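Local coordinates for mitogen activated protein kinase, putative (Leishmania donovani, PDB 4QNY) that probably transfers the gamma-phosphate of ATP to serine or threonine residues of target proteins, as a mitogen-activated protein kinase of Leishmania, at residues Arg298-Val302 with Leu303-Arg307. Numbering follows the deposited sequence.
Sequences RRITV and LQAMR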
ATOM      1  N   ARG A 298       9.855  10.155 -16.629  1.00 26.39           N
ATOM      2  CA  ARG A 298      10.737   9.244 -17.353  1.00 16.75           C
ATOM      3  C   ARG A 298      10.709   7.860 -16.711  1.00 16.23           C
ATOM      4  O   ARG A 298      11.316   6.914 -17.214  1.00 16.63           O
ATOM      5  CB  ARG A 298      12.164   9.793 -17.389  1.00 17.00           C
ATOM      6  CG  ARG A 298      12.305  11.078 -18.194  1.00 28.08           C
ATOM      7  CD  ARG A 298      13.509  11.892 -17.744  1.00 38.56           C
ATOM      8  NE  ARG A 298      14.780  11.318 -18.178  1.00 47.49           N
ATOM      9  CZ  ARG A 298      15.559  11.852 -19.113  1.00 48.48           C
ATOM     10  NH1 ARG A 298      16.701  11.263 -19.444  1.00 54.26           N
ATOM     11  NH2 ARG A 298      15.199  12.977 -19.715  1.00 43.51           N
ATOM     12  N   ARG A 299       9.996   7.758 -15.595  1.00 27.07           N
ATOM     13  CA  ARG A 299       9.813   6.492 -14.899  1.00 20.17           C
ATOM     14  C   ARG A 299       8.822   5.613 -15.657  1.00 25.68           C
ATOM     15  O   ARG A 299       7.885   6.118 -16.277  1.00 17.80           O
ATOM     16  CB  ARG A 299       9.327   6.740 -13.469  1.00 14.61           C
ATOM     17  CG  ARG A 299       9.197   5.494 -12.608  1.00 14.22           C
ATOM     18  CD  ARG A 299       8.656   5.851 -11.234  1.00 16.79           C
ATOM     19  NE  ARG A 299       9.464   6.882 -10.588  1.00 34.02           N
ATOM     20  CZ  ARG A 299       8.970   7.854  -9.831  1.00 31.92           C
ATOM     21  NH1 ARG A 299       7.664   7.936  -9.619  1.00 32.51           N
ATOM     22  NH2 ARG A 299       9.783   8.749  -9.285  1.00 21.38           N
ATOM     23  N   ILE A 300       9.034   4.301 -15.609  1.00 15.46           N
ATOM     24  CA  ILE A 300       8.169   3.364 -16.311  1.00 25.62           C
ATOM     25  C   ILE A 300       6.746   3.428 -15.753  1.00 15.62           C
ATOM     26  O   ILE A 300       6.543   3.633 -14.556  1.00 22.12           O
ATOM     27  CB  ILE A 300       8.721   1.914 -16.229  1.00 24.82           C
ATOM     28  CG1 ILE A 300       8.102   1.031 -17.314  1.00 24.20           C
ATOM     29  CG2 ILE A 300       8.517   1.316 -14.841  1.00 20.48           C
ATOM     30  CD1 ILE A 300       8.763  -0.326 -17.441  1.00 16.96           C
ATOM     31  N   THR A 301       5.760   3.292 -16.634  1.00 26.82           N
ATOM     32  CA  THR A 301       4.365   3.309 -16.218  1.00 21.17           C
ATOM     33  C   THR A 301       3.903   1.894 -15.901  1.00 24.49           C
ATOM     34  O   THR A 301       4.621   0.931 -16.161  1.00 24.23           O
ATOM     35  CB  THR A 301       3.453   3.920 -17.297  1.00 17.01           C
ATOM     36  OG1 THR A 301       3.503   3.114 -18.482  1.00 17.83           O
ATOM     37  CG2 THR A 301       3.896   5.336 -17.632  1.00 18.62           C
ATOM     38  N   VAL A 302       2.707   1.773 -15.334  1.00 24.14           N
ATOM     39  CA  VAL A 302       2.163   0.467 -14.979  1.00 19.15           C
ATOM     40  C   VAL A 302       1.929  -0.387 -16.225  1.00 24.85           C
ATOM     41  O   VAL A 302       2.273  -1.569 -16.249  1.00 23.90           O
ATOM     42  CB  VAL A 302       0.845   0.601 -14.194  1.00 25.62           C
ATOM     43  CG1 VAL A 302       0.249  -0.770 -13.918  1.00 16.46           C
ATOM     44  CG2 VAL A 302       1.082   1.355 -12.894  1.00 15.32           C
ATOM     45  N   LEU A 303       1.353   0.223 -17.257  1.00 36.69           N
ATOM     46  CA  LEU A 303       1.115  -0.464 -18.524  1.00 44.43           C
ATOM     47  C   LEU A 303       2.417  -0.968 -19.139  1.00 39.17           C
ATOM     48  O   LEU A 303       2.511  -2.126 -19.546  1.00 40.53           O
ATOM     49  CB  LEU A 303       0.397   0.461 -19.509  1.00 48.70           C
ATOM     50  CG  LEU A 303      -1.102   0.666 -19.294  1.00 53.33           C
ATOM     51  CD1 LEU A 303      -1.589   1.886 -20.060  1.00 55.14           C
ATOM     52  CD2 LEU A 303      -1.872  -0.574 -19.719  1.00 51.58           C
ATOM     53  N   GLN A 304       3.417  -0.096 -19.199  1.00 18.77           N
ATOM     54  CA  GLN A 304       4.716  -0.455 -19.757  1.00 27.40           C
ATOM     55  C   GLN A 304       5.407  -1.534 -18.927  1.00 18.47           C
ATOM     56  O   GLN A 304       6.069  -2.418 -19.470  1.00 22.92           O
ATOM     57  CB  GLN A 304       5.613   0.780 -19.857  1.00 26.36           C
ATOM     58  CG  GLN A 304       5.167   1.804 -20.888  1.00 19.29           C
ATOM     59  CD  GLN A 304       5.946   3.101 -20.783  1.00 18.93           C
ATOM     60  OE1 GLN A 304       6.572   3.379 -19.761  1.00 25.75           O
ATOM     61  NE2 GLN A 304       5.912   3.903 -21.842  1.00 19.81           N
ATOM     62  N   ALA A 305       5.248  -1.456 -17.610  1.00 27.34           N
ATOM     63  CA  ALA A 305       5.857  -2.428 -16.708  1.00 27.16           C
ATOM     64  C   ALA A 305       5.238  -3.809 -16.890  1.00 22.67           C
ATOM     65  O   ALA A 305       5.928  -4.825 -16.798  1.00 22.51           O
ATOM     66  CB  ALA A 305       5.719  -1.970 -15.265  1.00 26.98           C
ATOM     67  N   MET A 306       3.936  -3.843 -17.151  1.00 18.28           N
ATOM     68  CA  MET A 306       3.240  -5.101 -17.392  1.00 19.05           C
ATOM     69  C   MET A 306       3.655  -5.720 -18.722  1.00 29.74           C
ATOM     70  O   MET A 306       3.567  -6.934 -18.901  1.00 20.80           O
ATOM     71  CB  MET A 306       1.724  -4.897 -17.363  1.00 28.52           C
ATOM     72  CG  MET A 306       1.162  -4.573 -15.990  1.00 20.99           C
ATOM     73  SD  MET A 306      -0.641  -4.515 -15.978  1.00 44.23           S
ATOM     74  CE  MET A 306      -0.950  -3.152 -17.097  1.00 27.18           C
ATOM     75  N   ARG A 307       4.106  -4.880 -19.652  1.00 20.85           N
ATOM     76  CA  ARG A 307       4.521  -5.345 -20.972  1.00 23.24           C
ATOM     77  C   ARG A 307       6.032  -5.548 -21.051  1.00 21.25           C
ATOM     78  O   ARG A 307       6.564  -5.905 -22.101  1.00 33.39           O
ATOM     79  CB  ARG A 307       4.073  -4.361 -22.057  1.00 22.03           C
ATOM     80  CG  ARG A 307       2.572  -4.125 -22.108  1.00 29.28           C
ATOM     81  CD  ARG A 307       2.155  -3.514 -23.438  1.00 37.20           C
ATOM     82  NE  ARG A 307       1.272  -2.363 -23.268  1.00 42.13           N
ATOM     83  CZ  ARG A 307       1.660  -1.100 -23.413  1.00 49.04           C
ATOM     84  NH1 ARG A 307       2.917  -0.821 -23.735  1.00 51.85           N
ATOM     85  NH2 ARG A 307       0.791  -0.113 -23.239  1.00 44.78           N
TER
HETATM   86  O   HOH W   1       8.682   5.673 -19.020  1.00 31.19           O
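Thr301 and Gln304 lock together as a capping box at the start of helix 302-306, Thr301 being the N-cap. With chi1 at 63°, the threonine OG1 sits between its own backbone N and carbonyl carbon, turned to the first turn, where Thr301 OG1 accepts from Gln304 N at 3.3 Å along a fairly straight bond. The return bond comes from the glutamine: its CG turns away from its own carbonyl carbon (chi1 -68°), and the chain then runs extended, carrying Gln304 OE1 back to Thr301 N at 3.2 Å. That N-H points almost straight at the oxygen but approaches tilted 33° from the carbonyl plane. The two side chains cross at a slant, with Gln304 CG only 3.2 Å from Thr301 OG1. A water lies 3.2 Å from Gln304 OE1 and can donate to it; its bond to Arg299 O is weak.

Ile300 runs antiparallel alongside the Gln304 side chain, Ile300 CG1 lying 3.6 Å from Gln304 CB, while Ile300 CD1 rests against Ala305 CA. Behind the cap the helical bonds begin, Ala305 N to Thr301 O and Met306 N to Val302 O. Met306 CE comes to 4.1 Å from Val302 CG1.

This short helix of the kinase domain and the loop leading into it touch three other helices: Val302, Ala305 and Met306 pack on helix 124-143, Ala305 and the loop residue Ile300 on helix 282-291, and Val302 and Ile300 meet Val209 of helix 206-219. In the same loop, Arg299 forms a salt bridge with Glu195 of helix 194-197.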